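Local coordinates for protein 4-amino-4-deoxy-L-arabinose transferase or related glycosyltransferases of PMT family (Cupriavidus metallidurans, PDB 5EZM) that probably transfers 4-amino-4-deoxy-L-arabinose to lipid A, as a zinc-containing integral membrane glycosyltransferase of the GT-C fold, at residues K476-D490 with F528-M542. Numbering follows the deposited sequence.
Sequences KLTPEMPLYGVQMLD and FTKLWKNGQPAMAVM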
loop_
_atom_site.group_PDB
_atom_site.type_symbol
_atom_site.label_atom_id
_atom_site.label_comp_id
_atom_site.label_asym_id
_atom_site.label_seq_id
_atom_site.Cartn_x
_atom_site.Cartn_y
_atom_site.Cartn_z
ATOM N N LYS A 476 31.684 4.274 10.475
ATOM C CA LYS A 476 32.060 4.442 11.870
ATOM C C LYS A 476 31.013 3.960 12.863
ATOM O O LYS A 476 31.339 3.812 14.046
ATOM C CB LYS A 476 32.378 5.916 12.162
ATOM C CG LYS A 476 33.621 6.423 11.458
ATOM C CD LYS A 476 34.849 5.631 11.885
ATOM C CE LYS A 476 36.103 6.132 11.185
ATOM N NZ LYS A 476 36.001 6.017 9.701
ATOM N N LEU A 477 29.779 3.710 12.433
ATOM C CA LEU A 477 28.722 3.260 13.329
ATOM C C LEU A 477 28.758 1.741 13.466
ATOM O O LEU A 477 28.801 1.019 12.464
ATOM C CB LEU A 477 27.353 3.713 12.821
ATOM C CG LEU A 477 26.136 3.292 13.650
ATOM C CD1 LEU A 477 26.180 3.926 15.033
ATOM C CD2 LEU A 477 24.833 3.644 12.935
ATOM N N THR A 478 28.733 1.265 14.705
ATOM C CA THR A 478 28.729 -0.148 15.039
ATOM C C THR A 478 27.379 -0.554 15.623
ATOM O O THR A 478 26.616 0.295 16.096
ATOM C CB THR A 478 29.840 -0.460 16.050
ATOM O OG1 THR A 478 29.508 0.119 17.317
ATOM C CG2 THR A 478 31.164 0.111 15.573
ATOM N N PRO A 479 27.039 -1.850 15.596
ATOM C CA PRO A 479 25.738 -2.264 16.148
ATOM C C PRO A 479 25.615 -2.058 17.648
ATOM O O PRO A 479 24.502 -1.829 18.136
ATOM C CB PRO A 479 25.646 -3.749 15.767
ATOM C CG PRO A 479 27.044 -4.165 15.494
ATOM C CD PRO A 479 27.725 -2.965 14.922
ATOM N N GLU A 480 26.715 -2.131 18.400
ATOM C CA GLU A 480 26.648 -1.865 19.831
ATOM C C GLU A 480 26.606 -0.376 20.155
ATOM O O GLU A 480 26.385 -0.018 21.316
ATOM C CB GLU A 480 27.833 -2.515 20.553
ATOM C CG GLU A 480 29.202 -2.058 20.074
ATOM C CD GLU A 480 29.717 -2.869 18.896
ATOM O OE1 GLU A 480 28.950 -3.702 18.361
ATOM O OE2 GLU A 480 30.891 -2.677 18.509
ATOM N N MET A 481 26.811 0.491 19.168
ATOM C CA MET A 481 26.735 1.928 19.384
ATOM C C MET A 481 25.284 2.394 19.341
ATOM O O MET A 481 24.509 1.935 18.498
ATOM C CB MET A 481 27.529 2.676 18.321
ATOM C CG MET A 481 28.934 3.038 18.716
ATOM S SD MET A 481 29.701 4.027 17.425
ATOM C CE MET A 481 28.525 5.371 17.319
ATOM N N PRO A 482 24.890 3.306 20.226
ATOM C CA PRO A 482 23.563 3.911 20.107
ATOM C C PRO A 482 23.501 4.863 18.925
ATOM O O PRO A 482 24.486 5.511 18.561
ATOM C CB PRO A 482 23.391 4.667 21.431
ATOM C CG PRO A 482 24.446 4.142 22.333
ATOM C CD PRO A 482 25.577 3.722 21.458
ATOM N N LEU A 483 22.322 4.938 18.318
ATOM C CA LEU A 483 22.017 5.937 17.299
ATOM C C LEU A 483 20.767 6.668 17.785
ATOM O O LEU A 483 19.637 6.255 17.504
ATOM C CB LEU A 483 21.823 5.301 15.928
ATOM C CG LEU A 483 21.429 6.269 14.809
ATOM C CD1 LEU A 483 22.516 7.313 14.576
ATOM C CD2 LEU A 483 21.106 5.515 13.524
ATOM N N TYR A 484 20.979 7.746 18.534
ATOM C CA TYR A 484 19.869 8.469 19.137
ATOM C C TYR A 484 19.042 9.184 18.078
ATOM O O TYR A 484 19.580 9.802 17.156
ATOM C CB TYR A 484 20.381 9.485 20.154
ATOM C CG TYR A 484 21.131 8.882 21.316
ATOM C CD1 TYR A 484 20.457 8.235 22.341
ATOM C CD2 TYR A 484 22.512 8.975 21.397
ATOM C CE1 TYR A 484 21.137 7.689 23.406
ATOM C CE2 TYR A 484 23.200 8.434 22.460
ATOM C CZ TYR A 484 22.510 7.792 23.463
ATOM O OH TYR A 484 23.196 7.250 24.526
ATOM N N GLY A 485 17.725 9.094 18.214
ATOM C CA GLY A 485 16.827 9.893 17.408
ATOM C C GLY A 485 16.327 11.073 18.211
ATOM O O GLY A 485 15.379 10.944 18.990
ATOM N N VAL A 486 16.968 12.225 18.042
ATOM C CA VAL A 486 16.680 13.393 18.867
ATOM C C VAL A 486 15.410 14.066 18.372
ATOM O O VAL A 486 15.457 14.926 17.483
ATOM C CB VAL A 486 17.867 14.372 18.865
ATOM C CG1 VAL A 486 17.663 15.451 19.918
ATOM C CG2 VAL A 486 19.168 13.617 19.103
ATOM N N GLN A 487 14.271 13.678 18.948
ATOM C CA GLN A 487 12.960 14.191 18.547
ATOM C C GLN A 487 12.751 14.063 17.040
ATOM O O GLN A 487 12.241 14.970 16.378
ATOM C CB GLN A 487 12.774 15.636 19.010
ATOM C CG GLN A 487 12.633 15.771 20.516
ATOM C CD GLN A 487 12.320 17.187 20.950
ATOM O OE1 GLN A 487 12.681 18.154 20.275
ATOM N NE2 GLN A 487 11.638 17.319 22.083
ATOM N N MET A 488 13.153 12.919 16.494
ATOM C CA MET A 488 13.019 12.656 15.065
ATOM C C MET A 488 12.879 11.157 14.868
ATOM O O MET A 488 13.793 10.398 15.210
ATOM C CB MET A 488 14.217 13.195 14.277
ATOM C CG MET A 488 14.354 12.594 12.885
ATOM S SD MET A 488 15.470 13.507 11.800
ATOM C CE MET A 488 14.415 14.849 11.258
ATOM N N LEU A 489 11.741 10.734 14.328
ATOM C CA LEU A 489 11.500 9.329 14.013
ATOM C C LEU A 489 11.833 9.144 12.540
ATOM O O LEU A 489 10.968 9.243 11.669
ATOM C CB LEU A 489 10.064 8.926 14.329
ATOM C CG LEU A 489 9.703 7.464 14.050
ATOM C CD1 LEU A 489 10.741 6.526 14.651
ATOM C CD2 LEU A 489 8.308 7.139 14.578
ATOM N N ASP A 490 13.108 8.894 12.259
ATOM C CA ASP A 490 13.534 8.629 10.893
ATOM C C ASP A 490 13.038 7.250 10.474
ATOM O O ASP A 490 13.365 6.245 11.114
ATOM C CB ASP A 490 15.052 8.718 10.781
ATOM C CG ASP A 490 15.512 9.002 9.369
ATOM O OD1 ASP A 490 16.463 9.791 9.209
ATOM O OD2 ASP A 490 14.920 8.445 8.418
ATOM N N PHE A 528 19.368 13.538 27.482
ATOM C CA PHE A 528 20.218 13.183 26.356
ATOM C C PHE A 528 21.501 13.999 26.345
ATOM O O PHE A 528 22.517 13.539 25.813
ATOM C CB PHE A 528 19.459 13.368 25.043
ATOM C CG PHE A 528 20.345 13.393 23.834
ATOM C CD1 PHE A 528 20.906 12.225 23.345
ATOM C CD2 PHE A 528 20.625 14.589 23.190
ATOM C CE1 PHE A 528 21.730 12.246 22.232
ATOM C CE2 PHE A 528 21.445 14.618 22.074
ATOM C CZ PHE A 528 21.997 13.446 21.594
ATOM N N THR A 529 21.481 15.211 26.910
ATOM C CA THR A 529 22.710 15.997 26.967
ATOM C C THR A 529 23.726 15.348 27.899
ATOM O O THR A 529 24.911 15.243 27.558
ATOM C CB THR A 529 22.417 17.432 27.410
ATOM O OG1 THR A 529 21.984 17.441 28.777
ATOM C CG2 THR A 529 21.340 18.052 26.534
ATOM N N LYS A 530 23.280 14.903 29.077
ATOM C CA LYS A 530 24.181 14.229 30.006
ATOM C C LYS A 530 24.660 12.897 29.442
ATOM O O LYS A 530 25.839 12.547 29.580
ATOM C CB LYS A 530 23.489 14.024 31.352
ATOM C CG LYS A 530 23.050 15.319 32.009
ATOM C CD LYS A 530 24.241 16.188 32.366
ATOM C CE LYS A 530 23.794 17.574 32.791
ATOM N NZ LYS A 530 23.066 18.273 31.694
ATOM N N LEU A 531 23.762 12.140 28.802
ATOM C CA LEU A 531 24.199 10.924 28.121
ATOM C C LEU A 531 25.204 11.236 27.023
ATOM O O LEU A 531 26.103 10.433 26.752
ATOM C CB LEU A 531 23.000 10.185 27.530
ATOM C CG LEU A 531 22.403 9.035 28.339
ATOM C CD1 LEU A 531 21.233 8.428 27.582
ATOM C CD2 LEU A 531 23.457 7.980 28.622
ATOM N N TRP A 532 25.073 12.403 26.396
ATOM C CA TRP A 532 25.875 12.754 25.231
ATOM C C TRP A 532 27.267 13.217 25.632
ATOM O O TRP A 532 28.245 12.915 24.939
ATOM C CB TRP A 532 25.153 13.839 24.434
ATOM C CG TRP A 532 25.826 14.254 23.167
ATOM C CD1 TRP A 532 26.578 15.375 22.967
ATOM C CD2 TRP A 532 25.786 13.568 21.911
ATOM N NE1 TRP A 532 27.016 15.423 21.668
ATOM C CE2 TRP A 532 26.539 14.328 20.996
ATOM C CE3 TRP A 532 25.189 12.382 21.471
ATOM C CZ2 TRP A 532 26.712 13.942 19.673
ATOM C CZ3 TRP A 532 25.363 12.001 20.153
ATOM C CH2 TRP A 532 26.121 12.777 19.272
ATOM N N LYS A 533 27.374 13.946 26.742
ATOM C CA LYS A 533 28.658 14.462 27.194
ATOM C C LYS A 533 29.378 13.529 28.154
ATOM O O LYS A 533 30.601 13.642 28.299
ATOM C CB LYS A 533 28.472 15.828 27.864
ATOM C CG LYS A 533 28.089 16.937 26.899
ATOM C CD LYS A 533 28.081 18.295 27.581
ATOM C CE LYS A 533 26.975 18.385 28.615
ATOM N NZ LYS A 533 26.903 19.747 29.215
ATOM N N ASN A 534 28.664 12.611 28.808
ATOM C CA ASN A 534 29.279 11.737 29.795
ATOM C C ASN A 534 29.104 10.254 29.515
ATOM O O ASN A 534 29.828 9.447 30.107
ATOM C CB ASN A 534 28.732 12.043 31.198
ATOM C CG ASN A 534 29.046 13.458 31.651
ATOM O OD1 ASN A 534 28.275 14.386 31.400
ATOM N ND2 ASN A 534 30.182 13.632 32.323
ATOM N N GLY A 535 28.181 9.870 28.641
ATOM C CA GLY A 535 27.938 8.473 28.354
ATOM C C GLY A 535 28.945 7.901 27.378
ATOM O O GLY A 535 30.038 8.435 27.172
ATOM N N GLN A 536 28.562 6.782 26.771
ATOM C CA GLN A 536 29.418 6.108 25.814
ATOM C C GLN A 536 29.449 6.879 24.497
ATOM O O GLN A 536 28.561 7.687 24.219
ATOM C CB GLN A 536 28.926 4.682 25.579
ATOM C CG GLN A 536 27.508 4.591 25.043
ATOM C CD GLN A 536 27.095 3.161 24.759
ATOM O OE1 GLN A 536 27.925 2.322 24.405
ATOM N NE2 GLN A 536 25.808 2.871 24.923
ATOM N N PRO A 537 30.474 6.656 23.674
ATOM C CA PRO A 537 30.482 7.266 22.339
ATOM C C PRO A 537 29.310 6.761 21.513
ATOM O O PRO A 537 29.060 5.556 21.428
ATOM C CB PRO A 537 31.828 6.824 21.751
ATOM C CG PRO A 537 32.209 5.617 22.540
ATOM C CD PRO A 537 31.700 5.881 23.923
ATOM N N ALA A 538 28.583 7.697 20.911
ATOM C CA ALA A 538 27.397 7.350 20.144
ATOM C C ALA A 538 27.191 8.378 19.042
ATOM O O ALA A 538 27.903 9.381 18.951
ATOM C CB ALA A 538 26.162 7.258 21.044
ATOM N N MET A 539 26.207 8.103 18.192
ATOM C CA MET A 539 25.777 9.013 17.146
ATOM C C MET A 539 24.341 9.436 17.416
ATOM O O MET A 539 23.657 8.879 18.278
ATOM C CB MET A 539 25.888 8.369 15.759
ATOM C CG MET A 539 27.307 8.107 15.306
ATOM S SD MET A 539 27.373 7.523 13.604
ATOM C CE MET A 539 29.134 7.251 13.417
ATOM N N ALA A 540 23.885 10.430 16.659
ATOM C CA ALA A 540 22.525 10.927 16.798
ATOM C C ALA A 540 22.045 11.464 15.460
ATOM O O ALA A 540 22.830 12.028 14.689
ATOM C CB ALA A 540 22.432 12.017 17.869
ATOM N N VAL A 541 20.756 11.274 15.190
ATOM C CA VAL A 541 20.090 11.804 14.007
ATOM C C VAL A 541 19.095 12.856 14.470
ATOM O O VAL A 541 18.329 12.620 15.413
ATOM C CB VAL A 541 19.380 10.697 13.209
ATOM C CG1 VAL A 541 18.712 11.277 11.972
ATOM C CG2 VAL A 541 20.358 9.608 12.820
ATOM N N MET A 542 19.106 14.016 13.817
ATOM C CA MET A 542 18.187 15.084 14.190
ATOM C C MET A 542 17.868 15.910 12.955
ATOM O O MET A 542 18.471 15.737 11.897
ATOM C CB MET A 542 18.775 15.959 15.298
ATOM C CG MET A 542 20.034 16.702 14.887
ATOM S SD MET A 542 20.996 17.258 16.306
ATOM C CE MET A 542 21.458 15.687 17.030
#
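The backbone carbonyl of Y484 accepts the N-H of V541 at 2.7 Å (Y484 O to V541 N), while the CA of A540 adds a CA-H...O contact to the same oxygen. Three further bonds, M539 N to P482 O, Y484 N to M539 O and V486 N to V541 O, zip strands 483-486 and 539-542 together in parallel, their axes only 27° apart.

On the side of the sheet that carries Y484 and A540, the tyrosine ring has a neighbour over each face, both offset toward its rim: CB of its own-segment neighbour P482 on one, the edge of F528 on the other, in a T-shaped pair with planes at 70°, F528 CE1 standing 3.5 Å from Y484 CD2. With CG of F528 anti to the backbone N (chi1 164°), the phenyl extends from its helix to the strand, and V486 CG2 sits over its face, 4.1 Å from the ring centroid, in a CH-pi contact. A538 CB closes on Y484 CE2 at 3.5 Å, and L531 CD1 meets the hydroxyl end. A leucine in place of this tyrosine would probably leave the F528 edge without its aromatic face and open a gap beside L531.

On the other face of the sheet, L483 CD1 wedges between V541 CG2 (3.6 Å) and M539 CB. The extended M539 chain runs on to L477, its CE touching K476 CB at 3.7 Å, while M481 CE packs on M539 CG.

The two strands are neighbours within a mixed five-stranded sheet of the C-terminal domain, away from the zinc site: strand 502-504 flanks 483-486, and strand 566-569 runs antiparallel to 539-542. Helix 525-534 covers the Y484 face, joined beside V486 by helix 544-550.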